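Local coordinates for protein glycosyl hydrolase family 88 (Pedobacter heparinus, PDB 3WIW) that acts as an unsaturated glucuronyl hydrolase specific for heparin, probably releasing the unsaturated uronic acid from heparin-derived oligosaccharides, at residues 78-83 against 97-102; 235-239 against 292-296; 256-260 against 318-322. All blocks are in the same frame, centred on the assembly; numbering follows the deposited sequence. Where two conformers were deposited one is given.

Interaction 1 (78-83 against 97-102); sequences FPGTLW and EAKRFT
The indole of Trp83 carries Ala98 on one face. Ala98 CB sits 3.4 Å from the centroid of the Trp83 five-membered ring, 18° off the normal, which is a CH-pi contact. At the indole edge, Trp83 NE1 donates to Thr102 OG1 at 3.0 Å, with the oxygen tilted somewhat out of the ring plane. The same hydroxyl donates to its own helix, Thr102 OG1 to Ala98 O at 2.7 Å. It therefore links the indole to the backbone one turn back.

The second aromatic pair is T-shaped. The edge of Phe78 points at a face of Phe101, with ring centroids 5.1 Å apart and planes at 85°. Phe78 CE2 is the carbon over that face, offset toward the rim. Phe78 reaches it with CG anti to the backbone N (chi1 -179°). Leu82 CG lies over one face of the Phe78 ring.

Leu82 and Pro79 pack between the two aromatic contacts. Leu82 CB meets Ala98 CB at 3.6 Å, and Leu82 CD1 touches Phe101 CD1 at 3.8 Å. Pro79 CB lies against Thr102 OG1. The small Ala98 lets the backbones close in, with Leu82 CA and Ala98 CA 5.0 Å apart.

Helix 30-49 also packs on Phe78 and Phe101, and helix 117-132 on Pro79, Trp83 and Thr102. The two segments run nearly antiparallel, with axes 8.4 Å apart. They belong to consecutive helices joined by a short turn, a helical hairpin of the kind from which alpha6/alpha6 barrels are built.

Interaction 2 (235-239 against 292-296); sequences HQGLT and WDFDV
Leu238 has the most surface buried here, and it meets both Trp292 and Asp293. Its backbone N donates to Asp293 OD2 at 2.8 Å, and the N-H points straight at the oxygen (179°). The bond comes from above the carboxylate plane, about 50° out of it. Asp293 OD2 also bonds the hydroxyl of Ser242, which in turn bonds Thr239 O, just after Leu238.

The other oxygen works within its own segment. Asp295 N donates to Asp293 OD1 at 2.9 Å, on the lone pair away from OD2. This makes an Asx turn. It overlaps a type I beta turn from Asp293 to Val296, whose own backbone bond is weak. With both oxygens engaged, the carboxylate is fixed in rotation.

Trp292 supplies the apolar side. Leu238 CD1 lies 3.8 Å from Trp292 CZ2, the two side chains meeting at about a right angle. Gln236 O comes in at the edge of the indole, in its plane, 3.6 Å from Trp292 CZ3. With Trp292 CG between the backbone N and the carbonyl carbon (chi1 71°), the indole extends so that its six-membered ring meets 236-238. Asp293 CB covers part of one indole face. The other methyl, Leu238 CD2, reaches the turn at Asp295 O (3.9 Å).

His235 NE2 is hydrogen-bonded to a sulfonate oxygen of a buffer molecule, probably from crystallisation. Gly237 N is hydrogen-bonded to Thr234 OG1, and Gln236 lies near Arg246; both partners are predicted to bind substrate. The contact thus joins two loops of the barrel, in a position consistent with the border of the active-site pocket.

Interaction 3 (256-260 against 318-322); sequences TMSYK and DLSTQ
Lys260 and Asp318 form a salt bridge, with Lys260 NZ 2.7 Å from Asp318 OD2. The ammonium arrives on the syn side of the carboxylate, close to its plane. A water accepts from Lys260 NZ and donates to Asp318 OD1, so the pair is bridged twice. The lysine chain is fully extended, with CG anti to the backbone N (chi1 -176°), and this length carries its charge across to the other helix.

Gln322 makes the other polar link. It has two conformers; in one of them Gln322 NE2 donates to Thr256 O at 3.2 Å, above the carbonyl plane. Lys260 N bonds to the same oxygen from the opposite face, as part of its helix. In this conformer Gln322 OE1 finds no polar partner, which is doubtful given the second conformer. The amide also passes the edge of the Tyr259 ring, with Gln322 CD 3.7 Å from Tyr259 CD2 and the two planes 74° apart. A second water joins Tyr259 OH to Gln322 O, where it donates to the carbonyl at 2.7 Å.

Thr256 faces Leu319, where the two backbones come nearest. Thr256 CG2 packs on Asp318 CB at 3.7 Å, while the threonine hydroxyl turns back to bond Leu252 O. Further out, Asp318 OD2 also has a long, weak ion pair with Arg387.

Segments 256-260 and 318-322 cross at 45°, their axes 10.1 Å apart at closest. Helix 265-279 covers Thr256 and Tyr259, and helix 327-340 packs on Leu319. Helix 375-392 lies beside Lys260 and Thr321, so three further helices of the alpha6/alpha6 barrel adjoin this pair.

How the interactions relate
From the N terminus, interaction 1 comes first. It closes a short hairpin of two consecutive helices, and it is complete before the others open. Interactions 2 and 3 then alternate along the chain. Segment 235-239 precedes 256-260, and 292-296 precedes 318-322, so the two closures cross rather than nest. Interaction 2 joins the loop before helix 245-262 to the loop before helix 306-322. Interaction 3 joins those same two helices nearer their C-terminal ends. The centres of interactions 2 and 3 are about 26 Å apart, so the loops leading into the helices and the helices themselves are joined separately. Interaction 1 lies across the chain's centre from interaction 2.

Interaction 1 (78-83 against 97-102)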
loop_
_atom_site.group_PDB
_atom_site.type_symbol
_atom_site.label_atom_id
_atom_site.label_comp_id
_atom_site.label_asym_id
_atom_site.label_seq_id
_atom_site.Cartn_x
_atom_site.Cartn_y
_atom_site.Cartn_z
ATOM N N PHE A 78 -8.551 6.977 0.451
ATOM C CA PHE A 78 -8.924 8.228 1.119
ATOM C C PHE A 78 -9.692 7.995 2.440
ATOM O O PHE A 78 -9.283 8.534 3.467
ATOM C CB PHE A 78 -9.673 9.154 0.186
ATOM C CG PHE A 78 -10.053 10.453 0.822
ATOM C CD1 PHE A 78 -9.074 11.371 1.210
ATOM C CD2 PHE A 78 -11.383 10.764 1.037
ATOM C CE1 PHE A 78 -9.425 12.572 1.795
ATOM C CE2 PHE A 78 -11.752 11.962 1.622
ATOM C CZ PHE A 78 -10.774 12.879 2.004
ATOM N N PRO A 79 -10.751 7.148 2.448
ATOM C CA PRO A 79 -11.362 6.905 3.766
ATOM C C PRO A 79 -10.368 6.273 4.754
ATOM O O PRO A 79 -10.382 6.615 5.933
ATOM C CB PRO A 79 -12.551 5.987 3.470
ATOM C CG PRO A 79 -12.416 5.565 2.040
ATOM C CD PRO A 79 -11.534 6.576 1.343
ATOM N N GLY A 80 -9.484 5.399 4.287
ATOM C CA GLY A 80 -8.459 4.850 5.154
ATOM C C GLY A 80 -7.562 5.917 5.746
ATOM O O GLY A 80 -7.212 5.873 6.932
ATOM N N THR A 81 -7.186 6.889 4.925
ATOM C CA THR A 81 -6.331 7.993 5.365
ATOM C C THR A 81 -7.042 8.835 6.422
ATOM O O THR A 81 -6.421 9.283 7.405
ATOM C CB THR A 81 -5.874 8.838 4.165
ATOM O OG1 THR A 81 -5.308 7.946 3.198
ATOM C CG2 THR A 81 -4.819 9.859 4.580
ATOM N N LEU A 82 -8.353 9.016 6.252
ATOM C CA LEU A 82 -9.152 9.696 7.264
ATOM C C LEU A 82 -9.133 8.934 8.597
ATOM O O LEU A 82 -8.976 9.544 9.660
ATOM C CB LEU A 82 -10.594 9.896 6.771
ATOM C CG LEU A 82 -10.817 10.941 5.663
ATOM C CD1 LEU A 82 -12.240 10.838 5.135
ATOM C CD2 LEU A 82 -10.512 12.358 6.180
ATOM N N TRP A 83 -9.265 7.601 8.555
ATOM C CA TRP A 83 -9.155 6.817 9.789
ATOM C C TRP A 83 -7.798 7.025 10.445
ATOM O O TRP A 83 -7.701 7.243 11.658
ATOM C CB TRP A 83 -9.400 5.317 9.550
ATOM C CG TRP A 83 -10.840 5.008 9.255
ATOM C CD1 TRP A 83 -11.355 4.567 8.068
ATOM C CD2 TRP A 83 -11.957 5.188 10.143
ATOM N NE1 TRP A 83 -12.720 4.417 8.180
ATOM C CE2 TRP A 83 -13.116 4.810 9.435
ATOM C CE3 TRP A 83 -12.083 5.631 11.466
ATOM C CZ2 TRP A 83 -14.395 4.858 10.007
ATOM C CZ3 TRP A 83 -13.344 5.693 12.027
ATOM C CH2 TRP A 83 -14.487 5.284 11.304
ATOM N N GLU A 97 -15.985 12.017 9.384
ATOM C CA GLU A 97 -15.745 12.037 7.949
ATOM C C GLU A 97 -15.325 10.658 7.457
ATOM O O GLU A 97 -15.761 10.211 6.396
ATOM C CB GLU A 97 -14.686 13.084 7.591
ATOM C CG GLU A 97 -15.099 14.531 7.889
ATOM C CD GLU A 97 -16.032 15.122 6.846
ATOM O OE1 GLU A 97 -16.679 14.360 6.091
ATOM O OE2 GLU A 97 -16.116 16.366 6.785
ATOM N N ALA A 98 -14.478 9.972 8.219
ATOM C CA ALA A 98 -14.058 8.635 7.808
ATOM C C ALA A 98 -15.259 7.700 7.679
ATOM O O ALA A 98 -15.332 6.947 6.726
ATOM C CB ALA A 98 -13.021 8.058 8.759
ATOM N N LYS A 99 -16.219 7.799 8.591
ATOM C CA LYS A 99 -17.439 6.990 8.517
ATOM C C LYS A 99 -18.204 7.293 7.206
ATOM O O LYS A 99 -18.568 6.375 6.467
ATOM C CB LYS A 99 -18.307 7.267 9.732
ATOM C CG LYS A 99 -19.643 6.561 9.704
ATOM C CD LYS A 99 -20.439 6.818 10.970
ATOM C CE LYS A 99 -21.723 6.035 10.915
ATOM N NZ LYS A 99 -22.595 6.282 12.090
ATOM N N ARG A 100 -18.435 8.577 6.927
ATOM C CA ARG A 100 -19.170 8.995 5.725
ATOM C C ARG A 100 -18.510 8.470 4.443
ATOM O O ARG A 100 -19.171 7.911 3.555
ATOM C CB ARG A 100 -19.187 10.534 5.609
ATOM C CG ARG A 100 -20.241 11.279 6.367
ATOM C CD ARG A 100 -20.612 12.554 5.583
ATOM N NE ARG A 100 -19.470 13.401 5.243
ATOM C CZ ARG A 100 -19.393 14.152 4.146
ATOM N NH1 ARG A 100 -18.327 14.903 3.929
ATOM N NH2 ARG A 100 -20.378 14.152 3.260
ATOM N N PHE A 101 -17.202 8.674 4.333
ATOM C CA PHE A 101 -16.480 8.260 3.126
ATOM C C PHE A 101 -16.324 6.730 3.033
ATOM O O PHE A 101 -16.208 6.181 1.941
ATOM C CB PHE A 101 -15.138 9.006 3.025
ATOM C CG PHE A 101 -15.280 10.429 2.537
ATOM C CD1 PHE A 101 -15.557 11.465 3.419
ATOM C CD2 PHE A 101 -15.165 10.722 1.184
ATOM C CE1 PHE A 101 -15.713 12.779 2.953
ATOM C CE2 PHE A 101 -15.299 12.034 0.714
ATOM C CZ PHE A 101 -15.575 13.056 1.599
ATOM N N THR A 102 -16.315 6.045 4.174
ATOM C CA THR A 102 -16.285 4.582 4.177
ATOM C C THR A 102 -17.606 3.979 3.694
ATOM O O THR A 102 -17.630 3.136 2.795
ATOM C CB THR A 102 -15.903 4.025 5.572
ATOM O OG1 THR A 102 -14.577 4.456 5.886
ATOM C CG2 THR A 102 -15.914 2.511 5.589
#

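Interaction 2 (235-239 against 292-296)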
loop_
_atom_site.group_PDB
_atom_site.type_symbol
_atom_site.label_atom_id
_atom_site.label_comp_id
_atom_site.label_asym_id
_atom_site.label_seq_id
_atom_site.Cartn_x
_atom_site.Cartn_y
_atom_site.Cartn_z
ATOM N N HIS A 235 4.660 -4.870 -15.879
ATOM C CA HIS A 235 3.489 -4.148 -16.324
ATOM C C HIS A 235 3.736 -2.652 -16.151
ATOM O O HIS A 235 3.596 -1.896 -17.105
ATOM C CB HIS A 235 2.227 -4.625 -15.599
ATOM C CG HIS A 235 0.978 -3.991 -16.107
ATOM N ND1 HIS A 235 0.469 -4.254 -17.361
ATOM C CD2 HIS A 235 0.125 -3.116 -15.525
ATOM C CE1 HIS A 235 -0.642 -3.559 -17.532
ATOM N NE2 HIS A 235 -0.866 -2.855 -16.436
ATOM N N GLN A 236 4.154 -2.226 -14.968
ATOM C CA GLN A 236 4.373 -0.795 -14.723
ATOM C C GLN A 236 5.832 -0.378 -14.509
ATOM O O GLN A 236 6.114 0.804 -14.233
ATOM C CB GLN A 236 3.444 -0.289 -13.609
ATOM C CG GLN A 236 1.999 -0.238 -14.136
ATOM C CD GLN A 236 0.945 0.016 -13.108
ATOM O OE1 GLN A 236 1.073 -0.394 -11.977
ATOM N NE2 GLN A 236 -0.136 0.668 -13.517
ATOM N N GLY A 237 6.761 -1.316 -14.689
ATOM C CA GLY A 237 8.176 -0.990 -14.623
ATOM C C GLY A 237 8.811 -0.709 -15.969
ATOM O O GLY A 237 8.158 -0.721 -17.011
ATOM N N LEU A 238 10.110 -0.455 -15.939
ATOM C CA LEU A 238 10.858 -0.152 -17.137
ATOM C C LEU A 238 10.932 -1.296 -18.153
ATOM O O LEU A 238 10.732 -1.071 -19.358
ATOM C CB LEU A 238 12.270 0.256 -16.726
ATOM C CG LEU A 238 13.171 0.802 -17.826
ATOM C CD1 LEU A 238 12.752 2.231 -18.191
ATOM C CD2 LEU A 238 14.638 0.784 -17.378
ATOM N N THR A 239 11.242 -2.509 -17.691
ATOM C CA THR A 239 11.371 -3.676 -18.577
ATOM C C THR A 239 10.983 -4.934 -17.812
ATOM O O THR A 239 10.878 -4.920 -16.584
ATOM C CB THR A 239 12.820 -3.918 -19.063
ATOM O OG1 THR A 239 13.599 -4.428 -17.975
ATOM C CG2 THR A 239 13.496 -2.655 -19.633
ATOM N N TRP A 292 11.580 5.967 -9.852
ATOM C CA TRP A 292 10.356 5.217 -10.093
ATOM C C TRP A 292 10.643 3.750 -10.468
ATOM O O TRP A 292 9.831 2.856 -10.209
ATOM C CB TRP A 292 9.508 5.920 -11.162
ATOM C CG TRP A 292 10.121 5.821 -12.518
ATOM C CD1 TRP A 292 11.117 6.623 -13.036
ATOM C CD2 TRP A 292 9.830 4.850 -13.522
ATOM N NE1 TRP A 292 11.467 6.172 -14.301
ATOM C CE2 TRP A 292 10.684 5.087 -14.619
ATOM C CE3 TRP A 292 8.928 3.779 -13.590
ATOM C CZ2 TRP A 292 10.633 4.306 -15.791
ATOM C CZ3 TRP A 292 8.880 3.000 -14.754
ATOM C CH2 TRP A 292 9.737 3.266 -15.826
ATOM N N ASP A 293 11.805 3.495 -11.064
ATOM C CA ASP A 293 12.295 2.152 -11.323
ATOM C C ASP A 293 13.785 2.186 -11.008
ATOM O O ASP A 293 14.506 3.104 -11.439
ATOM C CB ASP A 293 12.029 1.735 -12.780
ATOM C CG ASP A 293 12.364 0.268 -13.057
ATOM O OD1 ASP A 293 13.550 -0.132 -12.935
ATOM O OD2 ASP A 293 11.442 -0.509 -13.421
ATOM N N PHE A 294 14.262 1.198 -10.247
ATOM C CA PHE A 294 15.650 1.201 -9.791
ATOM C C PHE A 294 16.662 1.044 -10.927
ATOM O O PHE A 294 17.845 1.330 -10.732
ATOM C CB PHE A 294 15.901 0.073 -8.780
ATOM C CG PHE A 294 15.382 0.360 -7.377
ATOM C CD1 PHE A 294 14.052 0.180 -7.023
ATOM C CD2 PHE A 294 16.262 0.782 -6.390
ATOM C CE1 PHE A 294 13.616 0.439 -5.721
ATOM C CE2 PHE A 294 15.828 1.046 -5.089
ATOM C CZ PHE A 294 14.498 0.877 -4.762
ATOM N N ASP A 295 16.210 0.602 -12.108
ATOM C CA ASP A 295 17.135 0.249 -13.184
ATOM C C ASP A 295 17.274 1.286 -14.285
ATOM O O ASP A 295 17.950 1.039 -15.287
ATOM C CB ASP A 295 16.819 -1.138 -13.735
ATOM C CG ASP A 295 17.023 -2.210 -12.689
ATOM O OD1 ASP A 295 17.903 -2.060 -11.823
ATOM O OD2 ASP A 295 16.284 -3.183 -12.683
ATOM N N VAL A 296 16.632 2.437 -14.133
ATOM C CA VAL A 296 16.787 3.493 -15.118
ATOM C C VAL A 296 18.239 3.944 -15.242
ATOM O O VAL A 296 19.018 3.881 -14.301
ATOM C CB VAL A 296 15.901 4.711 -14.822
ATOM C CG1 VAL A 296 14.427 4.309 -14.869
ATOM C CG2 VAL A 296 16.259 5.364 -13.483
#

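Interaction 3 (256-260 against 318-322)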
loop_
_atom_site.group_PDB
_atom_site.type_symbol
_atom_site.label_atom_id
_atom_site.label_comp_id
_atom_site.label_asym_id
_atom_site.label_seq_id
_atom_site.Cartn_x
_atom_site.Cartn_y
_atom_site.Cartn_z
ATOM N N THR A 256 6.748 -8.474 5.276
ATOM C CA THR A 256 6.726 -7.957 6.637
ATOM C C THR A 256 5.347 -8.211 7.268
ATOM O O THR A 256 5.240 -8.743 8.381
ATOM C CB THR A 256 7.099 -6.467 6.637
ATOM O OG1 THR A 256 8.421 -6.323 6.093
ATOM C CG2 THR A 256 7.057 -5.929 8.042
ATOM N N MET A 257 4.295 -7.865 6.527
ATOM C CA MET A 257 2.921 -8.067 6.978
ATOM C C MET A 257 2.586 -9.564 7.060
ATOM O O MET A 257 1.919 -10.004 8.010
ATOM C CB MET A 257 1.968 -7.282 6.067
ATOM C CG MET A 257 0.486 -7.571 6.251
ATOM S SD MET A 257 -0.113 -9.042 5.357
ATOM C CE MET A 257 0.179 -8.511 3.667
ATOM N N SER A 258 3.035 -10.377 6.097
ATOM C CA SER A 258 2.750 -11.819 6.167
ATOM C C SER A 258 3.421 -12.431 7.382
ATOM O O SER A 258 2.845 -13.317 8.004
ATOM C CB SER A 258 3.224 -12.536 4.910
ATOM O OG SER A 258 2.376 -12.242 3.804
ATOM N N TYR A 259 4.640 -11.987 7.721
ATOM C CA TYR A 259 5.256 -12.424 8.971
ATOM C C TYR A 259 4.406 -12.031 10.182
ATOM O O TYR A 259 4.131 -12.854 11.059
ATOM C CB TYR A 259 6.701 -11.949 9.133
ATOM C CG TYR A 259 7.268 -12.431 10.458
ATOM C CD1 TYR A 259 7.568 -13.777 10.665
ATOM C CD2 TYR A 259 7.429 -11.556 11.526
ATOM C CE1 TYR A 259 8.067 -14.216 11.872
ATOM C CE2 TYR A 259 7.938 -11.988 12.743
ATOM C CZ TYR A 259 8.249 -13.319 12.911
ATOM O OH TYR A 259 8.749 -13.751 14.113
ATOM N N LYS A 260 3.987 -10.775 10.231
ATOM C CA LYS A 260 3.202 -10.274 11.356
ATOM C C LYS A 260 1.951 -11.130 11.567
ATOM O O LYS A 260 1.597 -11.457 12.705
ATOM C CB LYS A 260 2.816 -8.825 11.080
ATOM C CG LYS A 260 2.064 -8.105 12.185
ATOM C CD LYS A 260 1.865 -6.666 11.673
ATOM C CE LYS A 260 1.415 -5.663 12.707
ATOM N NZ LYS A 260 1.259 -4.355 11.999
ATOM N N ASP A 318 7.629 -1.588 10.765
ATOM C CA ASP A 318 7.179 -2.863 11.316
ATOM C C ASP A 318 8.316 -3.888 11.338
ATOM O O ASP A 318 8.449 -4.634 12.299
ATOM C CB ASP A 318 5.965 -3.414 10.577
ATOM C CG ASP A 318 4.654 -3.042 11.255
ATOM O OD1 ASP A 318 4.610 -2.061 12.047
ATOM O OD2 ASP A 318 3.660 -3.720 10.970
ATOM N N LEU A 319 9.151 -3.923 10.300
ATOM C CA LEU A 319 10.242 -4.890 10.275
ATOM C C LEU A 319 11.175 -4.654 11.457
ATOM O O LEU A 319 11.657 -5.614 12.082
ATOM C CB LEU A 319 11.006 -4.787 8.959
ATOM C CG LEU A 319 12.059 -5.864 8.709
ATOM C CD1 LEU A 319 11.449 -7.257 8.685
ATOM C CD2 LEU A 319 12.823 -5.584 7.409
ATOM N N SER A 320 11.421 -3.374 11.768
ATOM C CA SER A 320 12.324 -3.021 12.864
ATOM C C SER A 320 11.872 -3.602 14.218
ATOM O O SER A 320 12.708 -3.862 15.104
ATOM C CB SER A 320 12.518 -1.502 12.955
ATOM O OG SER A 320 11.455 -0.856 13.629
ATOM N N THR A 321 10.565 -3.832 14.383
ATOM C CA THR A 321 10.043 -4.348 15.652
ATOM C C THR A 321 9.990 -5.868 15.686
ATOM O O THR A 321 9.766 -6.463 16.749
ATOM C CB THR A 321 8.632 -3.800 15.956
ATOM O OG1 THR A 321 7.684 -4.360 15.031
ATOM C CG2 THR A 321 8.626 -2.275 15.864
ATOM N N GLN A 322 10.164 -6.500 14.526
ATOM C CA GLN A 322 10.016 -7.953 14.393
ATOM C C GLN A 322 11.346 -8.688 14.464
ATOM O O GLN A 322 11.410 -9.831 14.917
ATOM C CB GLN A 322 9.343 -8.301 13.065
ATOM C CG GLN A 322 7.951 -7.767 12.899
ATOM C CD GLN A 322 7.508 -7.819 11.456
ATOM O OE1 GLN A 322 8.324 -7.933 10.537
ATOM N NE2 GLN A 322 6.224 -7.724 11.244
HETATM O O HOH W 1 9.294 -11.172 15.956
HETATM O O HOH W 2 2.252 -1.883 13.498
#